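Side-chain contacts in tyrosine--tRNA ligase, mitochondrial (Coccidioides posadasii, PDB 5IJX), which probably attaches L-tyrosine to tRNA(Tyr) at the expense of ATP, the chain described being its class I catalytic part without the C-terminal region: residues Leu228-Val233 against Ser263-Lys268; Asp58-Arg63 against Asn277-Thr282; Gly112-Arg117 against Phe215-Met220; Glu183-Ser188 against Gln221-Trp226. All coordinates share one frame; numbering follows the deposited sequence.

Overall arrangement
Three of the four contacts lie along helix 217-229, which runs past the bound tyrosine. Interaction 3 holds the amino group of the tyrosine near the start of the helix, and interaction 4, about 14 Å from it centre to centre, binds the substrate with one side of the helix and packs against helix 178-186 with another. Interaction 1 closes the far end, with the Phe-229 side chain about 11 Å from the tyrosine. Interaction 2 packs helix 54-63 on a strand of the central sheet and meets interaction 1 through Phe-229 and Pro-278, their centres about 14 Å apart; Phe-225 joins it to interaction 4 by packing on Pro-278. Interactions 3 and 4 also reach the second subunit.

Interaction 1 (Leu228-Val233 against Ser263-Lys268); sequences LFQRKV and SEWAPK
Gln-230 lies across one face of the Trp-265 indole, and this is the close part of the contact. Its CG stands 3.8 Å from the centroid of the six-membered ring and 9° off the ring normal, a CH-pi contact. With CG anti to the carbonyl carbon (chi1 -59°) and the chain extended beyond it, the glutamine spans the benzo part of the indole, and its amide plane is inclined 54° to the ring. Phe-229 adds an apolar touch from its ring edge, CE2 lying 3.9 Å from Trp-265 CB. The opposite face of the indole is met by Glu-264 CB, toward the rim.

The outer side is much looser. Lys-232 and Glu-264 are exposed, and Lys-232 NZ remains 6.7 Å from Glu-264 OE2. The tryptophan is presented by an ST turn, in which Trp-265 N donates to Ser-263 OG at 3.2 Å. Helix 217-229 finishes in a Schellman motif with Lys-232 at positive phi: Val-233 N bonds Leu-228 O, and Lys-232 N bonds Phe-229 O. Thus a Schellman motif closes a helix C-terminus, and a tryptophan from an ST turn packs on Gln-230.

Interaction 2 (Asp58-Arg63 against Asn277-Thr282); sequences DKLITR and NPYGIT
Leu-60 and Tyr-279 join helix 54-63 to strand 279-283 of the central sheet, the Rossmann-type nucleotide-binding core of class I synthetases. The contact is buried and narrow. One methyl carries it: Leu-60 CD2 sits 3.5 Å from Tyr-279 CD2 and 3.6 Å from Tyr-279 CE2, so the methyl approaches the CD2-CE2 bond of the phenol. The two side chains cross obliquely. Leu-60 leaves the helix with CG anti to the backbone N (chi1 173°), which carries its branch toward the strand, whereas Tyr-279 has CG anti to its carbonyl carbon (chi1 -62°), which brings the CD2-CE2 side of the ring to the leucine methyl.

Polar groups at the margins are satisfied by other partners. Tyr-279 OH is hydrogen-bonded to Asp-274 O, and the backbone of the tyrosine pairs with strand 233-239. Lys-59, next to Leu-60 on the helix, forms salt bridges with Asp-272 and Asp-274, so the loop before the strand is held to the helix by charge. Inside the helix, Asp-58 O takes two donors from opposite faces of its plane, Thr-62 N at 2.9 Å and Thr-62 OG1 at 2.8 Å; the hydroxyl comes from above the carbonyl plane, 37° out of it.

Between the two segments, therefore, cohesion is apolar and non-directional, a methyl fitted against a ring. The directional bonds lie around it, in the tyrosine hydroxyl, the strand pairing and the ion pairs that Lys-59 makes with the two loop aspartates.

Interaction 3 (Gly112-Arg117 against Phe215-Met220); sequences GDPTGR and FCYPIM. With TYR (tyrosine), chain B.
Asp-113 and Tyr-217 together hold the amino nitrogen of the bound tyrosine. The substrate N donates to Asp-113 OD2 at 2.9 Å and to Tyr-217 OH at 3.3 Å, lying near the plane of the Tyr-217 ring at its edge. The two protein residues also pack on each other: Asp-113 CA stands over the ring centre, 3.5 Å from the centroid and 12° off the normal, in a CH-pi contact. Both side chains have CG anti to the backbone N (chi1 -168° for Asp-113), which turns their polar ends to the same substrate atom.

Beyond this pair, Pro-114 CD touches Tyr-217 CB at 3.6 Å, where the phenol leaves helix 217-229. Asp-113 is steadied by an Asx turn: Thr-115 N donates to its OD1 at 3.3 Å, from well above the carboxylate plane. Gln-242 NE2 gives a second bond to Asp-113 OD2, and Asp-73 OD2 is bonded to Tyr-217 OH.

A carboxylate oxygen thus accepts from the nitrogen, as would suit an alpha-amino group that is probably protonated. The phenol oxygen accepts from it too while being linked to Asp-73, whose carboxylate would probably make that oxygen a better acceptor; together the two probably hold the substrate by its amino end.

Interaction 4 (Glu183-Ser188 against Gln221-Trp226); sequences EVLGTS and QGWDFW. With TYR (tyrosine), chain B.
The indole of Trp-223 meets helix 178-186 with its rim. Leu-185 CB lies 3.7 Å from Trp-223 CZ3 and Val-184 CB 4.0 Å from Trp-223 CH2, both at the ring edge, and Leu-185 CD2 is in the ring plane beside CE3 at 3.8 Å. One face of this indole is covered by Trp-226, whose CD1 stands 3.6 Å above the plane, toward the rim; Trp-223 CZ2 in turn lies in the plane of the Trp-226 ring, at its edge. Trp-173 meets Trp-223 as well, the planes at about 45°. The anti placement of CG relative to the backbone N (chi1 -169°) swings the Trp-223 indole out to the neighbouring helix.

A different side of the same helix serves the substrate. Asp-224 OD2 accepts from the hydroxyl of the bound tyrosine at 3.2 Å. Gln-221 OE1 makes a weak bond to its amino N at 3.3 Å, the extended chain lying over one face of the substrate ring with Gln-221 CD 3.3 Å from the ligand CE1. Second-shell bonds fix both: Trp-172 and Trp-173 donate to Asp-224 OD1, Asn-169 to OD2, and Gln-221 NE2 reaches Gln-236 and Gln-242.

Past the contact, Gly-186 makes backbone hydrogen bonds to the second subunit. Helix 217-229 thus carries part of the tyrosine pocket on one side and helix-helix packing near the dimer interface on another, as in the dimeric class I tyrosyl-tRNA synthetases.

Interaction 1 (Leu228-Val233 against Ser263-Lys268)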
# COMPACT_ATOMS: atom_id res chain seq x y z
N LEU A 228 15.68 -4.47 -5.81
CA LEU A 228 17.09 -4.70 -6.07
C LEU A 228 17.39 -6.17 -6.35
O LEU A 228 18.38 -6.48 -7.03
CB LEU A 228 17.92 -4.22 -4.89
CG LEU A 228 17.79 -2.72 -4.60
CD1 LEU A 228 18.52 -2.36 -3.31
CD2 LEU A 228 18.33 -1.90 -5.76
N PHE A 229 16.55 -7.08 -5.85
CA PHE A 229 16.73 -8.50 -6.10
C PHE A 229 16.56 -8.81 -7.58
O PHE A 229 17.35 -9.56 -8.16
CB PHE A 229 15.75 -9.30 -5.25
CG PHE A 229 15.88 -10.80 -5.40
CD1 PHE A 229 16.78 -11.51 -4.62
CD2 PHE A 229 15.09 -11.50 -6.30
CE1 PHE A 229 16.90 -12.88 -4.74
CE2 PHE A 229 15.20 -12.87 -6.43
CZ PHE A 229 16.11 -13.56 -5.65
N GLN A 230 15.53 -8.24 -8.20
CA GLN A 230 15.37 -8.41 -9.64
C GLN A 230 16.57 -7.88 -10.42
O GLN A 230 16.73 -8.22 -11.59
CB GLN A 230 14.09 -7.72 -10.11
CG GLN A 230 12.84 -8.25 -9.43
CD GLN A 230 11.61 -7.48 -9.83
OE1 GLN A 230 10.79 -7.11 -8.99
NE2 GLN A 230 11.45 -7.24 -11.13
N ARG A 231 17.40 -7.05 -9.79
CA ARG A 231 18.53 -6.41 -10.46
C ARG A 231 19.87 -6.90 -9.90
O ARG A 231 20.81 -6.13 -9.72
CB ARG A 231 18.41 -4.89 -10.35
CG ARG A 231 17.18 -4.37 -11.07
CD ARG A 231 16.85 -2.93 -10.70
NE ARG A 231 15.74 -2.43 -11.51
CZ ARG A 231 14.46 -2.77 -11.33
NH1 ARG A 231 14.12 -3.62 -10.37
NH2 ARG A 231 13.52 -2.27 -12.12
N LYS A 232 19.95 -8.20 -9.62
CA LYS A 232 21.19 -8.93 -9.33
C LYS A 232 21.73 -8.70 -7.92
O LYS A 232 22.85 -9.13 -7.63
CB LYS A 232 22.29 -8.58 -10.33
CG LYS A 232 21.85 -8.68 -11.80
CD LYS A 232 21.41 -10.10 -12.17
CE LYS A 232 20.99 -10.18 -13.62
NZ LYS A 232 20.77 -11.58 -14.07
N VAL A 233 20.97 -8.06 -7.03
CA VAL A 233 21.40 -7.84 -5.65
C VAL A 233 20.72 -8.88 -4.77
O VAL A 233 19.50 -8.89 -4.64
CB VAL A 233 21.05 -6.41 -5.18
CG1 VAL A 233 21.41 -6.24 -3.71
CG2 VAL A 233 21.78 -5.38 -6.04
N SER A 263 8.35 -17.71 -12.19
CA SER A 263 8.94 -16.38 -12.27
C SER A 263 10.33 -16.42 -12.87
O SER A 263 11.08 -17.39 -12.73
CB SER A 263 9.01 -15.75 -10.87
OG SER A 263 9.76 -14.55 -10.89
N GLU A 264 10.69 -15.32 -13.54
CA GLU A 264 12.02 -15.19 -14.13
C GLU A 264 13.13 -15.34 -13.09
O GLU A 264 14.28 -15.55 -13.46
CB GLU A 264 12.13 -13.83 -14.82
CG GLU A 264 13.48 -13.52 -15.44
CD GLU A 264 13.50 -12.17 -16.13
OE1 GLU A 264 12.42 -11.55 -16.25
OE2 GLU A 264 14.59 -11.73 -16.55
N TRP A 265 12.80 -15.24 -11.80
CA TRP A 265 13.78 -15.31 -10.73
C TRP A 265 13.57 -16.49 -9.79
O TRP A 265 14.25 -16.58 -8.76
CB TRP A 265 13.77 -14.01 -9.93
CG TRP A 265 14.13 -12.82 -10.77
CD1 TRP A 265 15.38 -12.40 -11.10
CD2 TRP A 265 13.22 -11.91 -11.39
NE1 TRP A 265 15.31 -11.28 -11.89
CE2 TRP A 265 14.00 -10.96 -12.09
CE3 TRP A 265 11.82 -11.80 -11.44
CZ2 TRP A 265 13.42 -9.92 -12.82
CZ3 TRP A 265 11.26 -10.77 -12.16
CH2 TRP A 265 12.06 -9.84 -12.84
N ALA A 266 12.65 -17.40 -10.11
CA ALA A 266 12.42 -18.55 -9.25
C ALA A 266 13.33 -19.70 -9.66
O ALA A 266 13.57 -19.92 -10.85
CB ALA A 266 10.96 -19.00 -9.34
N PRO A 267 13.87 -20.46 -8.70
CA PRO A 267 14.78 -21.55 -9.05
C PRO A 267 14.06 -22.78 -9.60
O PRO A 267 13.69 -23.68 -8.84
CB PRO A 267 15.49 -21.86 -7.73
CG PRO A 267 14.46 -21.53 -6.70
CD PRO A 267 13.67 -20.37 -7.24
N LYS A 268 13.85 -22.82 -10.91
CA LYS A 268 13.22 -23.97 -11.54
C LYS A 268 14.22 -25.11 -11.62
O LYS A 268 15.35 -24.93 -12.11
CB LYS A 268 12.71 -23.60 -12.93

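Interaction 2 (Asp58-Arg63 against Asn277-Thr282)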
# COMPACT_ATOMS: atom_id res chain seq x y z
N ASP A 58 28.09 -18.35 2.02
CA ASP A 58 29.47 -18.52 1.58
C ASP A 58 29.51 -19.17 0.20
O ASP A 58 30.24 -18.73 -0.70
CB ASP A 58 30.24 -19.37 2.60
CG ASP A 58 31.73 -19.15 2.54
OD1 ASP A 58 32.17 -18.18 1.89
OD2 ASP A 58 32.47 -19.95 3.16
N LYS A 59 28.72 -20.23 0.02
CA LYS A 59 28.63 -20.90 -1.28
C LYS A 59 28.17 -19.93 -2.36
O LYS A 59 28.76 -19.88 -3.45
CB LYS A 59 27.66 -22.08 -1.17
CG LYS A 59 27.60 -22.97 -2.40
CD LYS A 59 26.72 -24.19 -2.13
CE LYS A 59 25.32 -24.01 -2.67
NZ LYS A 59 24.36 -24.99 -2.09
N LEU A 60 27.12 -19.16 -2.09
CA LEU A 60 26.61 -18.21 -3.07
C LEU A 60 27.70 -17.25 -3.51
O LEU A 60 27.99 -17.12 -4.71
CB LEU A 60 25.43 -17.44 -2.48
CG LEU A 60 24.89 -16.28 -3.33
CD1 LEU A 60 24.19 -16.80 -4.57
CD2 LEU A 60 23.96 -15.41 -2.51
N ILE A 61 28.32 -16.55 -2.56
CA ILE A 61 29.32 -15.54 -2.90
C ILE A 61 30.48 -16.18 -3.64
O ILE A 61 31.01 -15.61 -4.60
CB ILE A 61 29.79 -14.81 -1.62
CG1 ILE A 61 28.59 -14.17 -0.91
CG2 ILE A 61 30.83 -13.77 -1.97
CD1 ILE A 61 28.93 -13.50 0.40
N THR A 62 30.90 -17.37 -3.22
CA THR A 62 32.03 -18.03 -3.87
C THR A 62 31.69 -18.40 -5.31
O THR A 62 32.54 -18.25 -6.21
CB THR A 62 32.43 -19.27 -3.08
OG1 THR A 62 32.83 -18.88 -1.75
CG2 THR A 62 33.59 -19.99 -3.75
N ARG A 63 30.47 -18.86 -5.56
CA ARG A 63 30.09 -19.36 -6.88
C ARG A 63 29.51 -18.28 -7.79
O ARG A 63 29.35 -18.54 -8.99
CB ARG A 63 29.04 -20.47 -6.74
CG ARG A 63 29.59 -21.84 -6.35
CD ARG A 63 28.78 -22.93 -7.04
NE ARG A 63 28.91 -24.23 -6.38
CZ ARG A 63 27.99 -25.18 -6.44
NH1 ARG A 63 26.86 -24.99 -7.11
NH2 ARG A 63 28.18 -26.33 -5.81
N ASN A 277 18.43 -17.64 -3.85
CA ASN A 277 17.72 -17.12 -2.70
C ASN A 277 18.36 -15.85 -2.17
O ASN A 277 19.53 -15.56 -2.45
CB ASN A 277 17.68 -18.16 -1.59
CG ASN A 277 16.60 -19.21 -1.80
OD1 ASN A 277 15.92 -19.21 -2.83
ND2 ASN A 277 16.44 -20.10 -0.83
N PRO A 278 17.62 -15.06 -1.40
CA PRO A 278 18.19 -13.88 -0.75
C PRO A 278 18.83 -14.22 0.59
O PRO A 278 18.44 -15.17 1.27
CB PRO A 278 16.97 -12.97 -0.57
CG PRO A 278 15.85 -13.94 -0.34
CD PRO A 278 16.16 -15.13 -1.21
N TYR A 279 19.83 -13.42 0.95
CA TYR A 279 20.55 -13.61 2.20
C TYR A 279 20.79 -12.25 2.86
O TYR A 279 20.64 -11.19 2.24
CB TYR A 279 21.89 -14.32 1.97
CG TYR A 279 21.77 -15.72 1.40
CD1 TYR A 279 21.77 -16.83 2.24
CD2 TYR A 279 21.66 -15.93 0.04
CE1 TYR A 279 21.66 -18.11 1.73
CE2 TYR A 279 21.55 -17.21 -0.49
CZ TYR A 279 21.55 -18.29 0.36
OH TYR A 279 21.44 -19.56 -0.15
N GLY A 280 21.18 -12.30 4.13
CA GLY A 280 21.45 -11.09 4.88
C GLY A 280 22.72 -11.21 5.70
O GLY A 280 23.17 -12.31 6.04
N ILE A 281 23.29 -10.05 6.01
CA ILE A 281 24.43 -9.94 6.91
C ILE A 281 24.19 -8.78 7.86
O ILE A 281 23.80 -7.69 7.44
CB ILE A 281 25.76 -9.74 6.15
CG1 ILE A 281 25.98 -10.89 5.16
CG2 ILE A 281 26.92 -9.67 7.14
CD1 ILE A 281 27.19 -10.70 4.27
N THR A 282 24.41 -9.03 9.15
CA THR A 282 24.29 -8.01 10.19
C THR A 282 25.64 -7.81 10.84
O THR A 282 26.31 -8.79 11.21
CB THR A 282 23.24 -8.39 11.24
OG1 THR A 282 23.59 -9.65 11.83
CG2 THR A 282 21.85 -8.47 10.62

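Interaction 3 (Gly112-Arg117 against Phe215-Met220)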
# COMPACT_ATOMS: atom_id res chain seq x y z
N GLY A 112 9.72 6.72 8.96
CA GLY A 112 10.56 6.38 10.08
C GLY A 112 10.50 4.91 10.42
O GLY A 112 9.41 4.34 10.58
N ASP A 113 11.66 4.27 10.54
CA ASP A 113 11.71 2.85 10.86
C ASP A 113 11.25 2.65 12.30
O ASP A 113 11.89 3.17 13.22
CB ASP A 113 13.12 2.32 10.68
CG ASP A 113 13.18 0.81 10.71
OD1 ASP A 113 12.15 0.18 11.04
OD2 ASP A 113 14.26 0.24 10.43
N PRO A 114 10.17 1.90 12.55
CA PRO A 114 9.69 1.74 13.93
C PRO A 114 10.54 0.82 14.79
O PRO A 114 10.17 0.59 15.95
CB PRO A 114 8.27 1.17 13.75
CG PRO A 114 8.31 0.49 12.44
CD PRO A 114 9.25 1.29 11.58
N THR A 115 11.64 0.27 14.29
CA THR A 115 12.56 -0.48 15.14
C THR A 115 13.69 0.45 15.58
O THR A 115 14.22 1.17 14.75
CB THR A 115 13.15 -1.72 14.42
OG1 THR A 115 13.98 -2.46 15.32
CG2 THR A 115 13.99 -1.32 13.23
N GLY A 116 14.06 0.47 16.86
CA GLY A 116 13.46 -0.29 17.94
C GLY A 116 12.60 0.58 18.83
O GLY A 116 12.45 0.30 20.02
N ARG A 117 12.04 1.65 18.26
CA ARG A 117 11.23 2.60 19.02
C ARG A 117 10.10 1.89 19.76
O ARG A 117 9.17 1.38 19.15
CB ARG A 117 10.66 3.67 18.09
CG ARG A 117 11.70 4.42 17.27
CD ARG A 117 11.07 5.52 16.45
N PHE A 215 3.23 0.53 10.48
CA PHE A 215 3.10 -0.92 10.43
C PHE A 215 3.59 -1.48 9.10
O PHE A 215 4.10 -2.60 9.05
CB PHE A 215 1.64 -1.31 10.67
CG PHE A 215 1.38 -2.78 10.63
CD1 PHE A 215 1.85 -3.62 11.63
CD2 PHE A 215 0.66 -3.34 9.59
CE1 PHE A 215 1.61 -4.98 11.59
CE2 PHE A 215 0.41 -4.69 9.54
CZ PHE A 215 0.89 -5.52 10.54
N CYS A 216 3.45 -0.72 8.02
CA CYS A 216 3.83 -1.17 6.68
C CYS A 216 5.27 -0.83 6.32
O CYS A 216 5.70 -1.12 5.20
CB CYS A 216 2.89 -0.55 5.64
SG CYS A 216 1.17 -1.10 5.79
N TYR A 217 6.03 -0.23 7.24
CA TYR A 217 7.43 0.08 6.95
C TYR A 217 8.22 -1.15 6.52
O TYR A 217 8.85 -1.11 5.45
CB TYR A 217 8.07 0.75 8.17
CG TYR A 217 9.49 1.21 7.93
CD1 TYR A 217 9.76 2.53 7.59
CD2 TYR A 217 10.55 0.33 8.04
CE1 TYR A 217 11.05 2.96 7.36
CE2 TYR A 217 11.85 0.74 7.81
CZ TYR A 217 12.09 2.06 7.48
OH TYR A 217 13.39 2.47 7.25
N PRO A 218 8.23 -2.25 7.27
CA PRO A 218 9.01 -3.42 6.82
C PRO A 218 8.55 -3.95 5.48
O PRO A 218 9.34 -4.60 4.78
CB PRO A 218 8.80 -4.44 7.95
CG PRO A 218 7.51 -4.04 8.59
CD PRO A 218 7.46 -2.54 8.49
N ILE A 219 7.30 -3.71 5.09
CA ILE A 219 6.87 -4.09 3.75
C ILE A 219 7.59 -3.24 2.71
O ILE A 219 8.11 -3.76 1.72
CB ILE A 219 5.35 -3.96 3.61
CG1 ILE A 219 4.66 -4.83 4.66
CG2 ILE A 219 4.92 -4.37 2.20
CD1 ILE A 219 3.15 -4.77 4.62
N MSE A 220 7.63 -1.93 2.92
CA MSE A 220 8.31 -1.06 1.97
C MSE A 220 9.77 -1.45 1.85
O MSE A 220 10.31 -1.52 0.75
CB MSE A 220 8.19 0.40 2.39
CG MSE A 220 6.77 0.93 2.38
SE MSE A 220 6.73 2.85 2.73
CE MSE A 220 7.07 3.49 0.92
N TYR B . 15.98 0.70 8.16
CA TYR B . 17.20 1.45 7.91
C TYR B . 17.52 2.38 9.09
O TYR B . 18.68 2.74 9.33
CB TYR B . 17.08 2.26 6.62
CG TYR B . 16.71 1.44 5.39
CD1 TYR B . 17.20 0.16 5.21
CD2 TYR B . 15.87 1.97 4.42
CE1 TYR B . 16.85 -0.59 4.09
CE2 TYR B . 15.53 1.24 3.30
CZ TYR B . 16.02 -0.04 3.14
OH TYR B . 15.67 -0.77 2.02
OXT TYR B . 16.62 2.79 9.82

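Interaction 4 (Glu183-Ser188 against Gln221-Trp226)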
# COMPACT_ATOMS: atom_id res chain seq x y z
N GLU A 183 -0.86 -7.19 -4.81
CA GLU A 183 -1.04 -8.44 -5.55
C GLU A 183 0.18 -9.33 -5.43
O GLU A 183 0.08 -10.50 -5.04
CB GLU A 183 -1.34 -8.13 -7.02
CG GLU A 183 -2.68 -7.45 -7.26
CD GLU A 183 -2.87 -7.03 -8.71
OE1 GLU A 183 -1.85 -6.78 -9.40
OE2 GLU A 183 -4.03 -6.94 -9.16
N VAL A 184 1.36 -8.80 -5.76
CA VAL A 184 2.58 -9.61 -5.80
C VAL A 184 3.01 -10.02 -4.39
O VAL A 184 3.33 -11.18 -4.15
CB VAL A 184 3.69 -8.84 -6.53
CG1 VAL A 184 5.01 -9.58 -6.44
CG2 VAL A 184 3.31 -8.61 -7.99
N LEU A 185 3.03 -9.07 -3.46
CA LEU A 185 3.55 -9.30 -2.12
C LEU A 185 2.49 -9.35 -1.04
O LEU A 185 2.56 -10.20 -0.15
CB LEU A 185 4.57 -8.22 -1.76
CG LEU A 185 5.21 -8.33 -0.37
CD1 LEU A 185 5.92 -9.67 -0.19
CD2 LEU A 185 6.18 -7.19 -0.15
N GLY A 186 1.49 -8.46 -1.09
CA GLY A 186 0.48 -8.43 -0.05
C GLY A 186 -0.22 -9.76 0.13
O GLY A 186 -0.54 -10.16 1.26
N THR A 187 -0.49 -10.47 -0.97
CA THR A 187 -1.20 -11.74 -0.89
C THR A 187 -0.35 -12.84 -0.27
O THR A 187 -0.91 -13.84 0.20
CB THR A 187 -1.67 -12.17 -2.28
OG1 THR A 187 -0.54 -12.28 -3.16
CG2 THR A 187 -2.64 -11.16 -2.84
N SER A 188 0.98 -12.69 -0.26
CA SER A 188 1.86 -13.68 0.34
C SER A 188 2.07 -13.44 1.83
O SER A 188 2.11 -14.40 2.61
CB SER A 188 3.22 -13.67 -0.37
OG SER A 188 3.08 -13.94 -1.75
N GLN A 221 10.41 -1.70 2.99
CA GLN A 221 11.82 -2.08 2.95
C GLN A 221 12.01 -3.42 2.25
O GLN A 221 12.94 -3.59 1.45
CB GLN A 221 12.39 -2.12 4.37
CG GLN A 221 13.81 -2.64 4.44
CD GLN A 221 14.50 -2.26 5.74
OE1 GLN A 221 14.01 -1.42 6.50
NE2 GLN A 221 15.64 -2.88 6.00
N GLY A 222 11.14 -4.39 2.53
CA GLY A 222 11.18 -5.65 1.81
C GLY A 222 11.00 -5.47 0.32
O GLY A 222 11.58 -6.22 -0.47
N TRP A 223 10.21 -4.48 -0.08
CA TRP A 223 9.99 -4.22 -1.50
C TRP A 223 11.19 -3.54 -2.13
O TRP A 223 11.46 -3.75 -3.32
CB TRP A 223 8.73 -3.38 -1.70
CG TRP A 223 8.30 -3.31 -3.14
CD1 TRP A 223 8.59 -2.33 -4.04
CD2 TRP A 223 7.51 -4.28 -3.84
NE1 TRP A 223 8.03 -2.63 -5.26
CE2 TRP A 223 7.36 -3.82 -5.17
CE3 TRP A 223 6.92 -5.50 -3.48
CZ2 TRP A 223 6.64 -4.53 -6.13
CZ3 TRP A 223 6.21 -6.20 -4.44
CH2 TRP A 223 6.07 -5.71 -5.74
N ASP A 224 11.90 -2.70 -1.38
CA ASP A 224 13.21 -2.25 -1.83
C ASP A 224 14.11 -3.45 -2.10
O ASP A 224 14.75 -3.55 -3.16
CB ASP A 224 13.85 -1.32 -0.80
CG ASP A 224 13.13 -0.00 -0.66
OD1 ASP A 224 12.27 0.31 -1.52
OD2 ASP A 224 13.43 0.73 0.30
N PHE A 225 14.15 -4.39 -1.15
CA PHE A 225 14.96 -5.59 -1.32
C PHE A 225 14.54 -6.37 -2.57
O PHE A 225 15.40 -6.88 -3.30
CB PHE A 225 14.85 -6.48 -0.09
CG PHE A 225 15.95 -7.51 0.03
CD1 PHE A 225 16.91 -7.67 -0.96
CD2 PHE A 225 16.01 -8.33 1.15
CE1 PHE A 225 17.90 -8.61 -0.84
CE2 PHE A 225 17.01 -9.28 1.27
CZ PHE A 225 17.96 -9.42 0.28
N TRP A 226 13.24 -6.49 -2.81
CA TRP A 226 12.77 -7.22 -3.99
C TRP A 226 13.15 -6.49 -5.27
O TRP A 226 13.63 -7.11 -6.23
CB TRP A 226 11.25 -7.41 -3.87
CG TRP A 226 10.55 -7.87 -5.11
CD1 TRP A 226 9.57 -7.20 -5.79
CD2 TRP A 226 10.74 -9.10 -5.80
NE1 TRP A 226 9.15 -7.94 -6.86
CE2 TRP A 226 9.85 -9.11 -6.90
CE3 TRP A 226 11.58 -10.20 -5.61
CZ2 TRP A 226 9.78 -10.18 -7.79
CZ3 TRP A 226 11.51 -11.26 -6.50
CH2 TRP A 226 10.61 -11.24 -7.57
N TYR B . 15.98 0.70 8.16
CA TYR B . 17.20 1.45 7.91
C TYR B . 17.52 2.38 9.09
O TYR B . 18.68 2.74 9.33
CB TYR B . 17.08 2.26 6.62
CG TYR B . 16.71 1.44 5.39
CD1 TYR B . 17.20 0.16 5.21
CD2 TYR B . 15.87 1.97 4.42
CE1 TYR B . 16.85 -0.59 4.09
CE2 TYR B . 15.53 1.24 3.30
CZ TYR B . 16.02 -0.04 3.14
OH TYR B . 15.67 -0.77 2.02
OXT TYR B . 16.62 2.79 9.82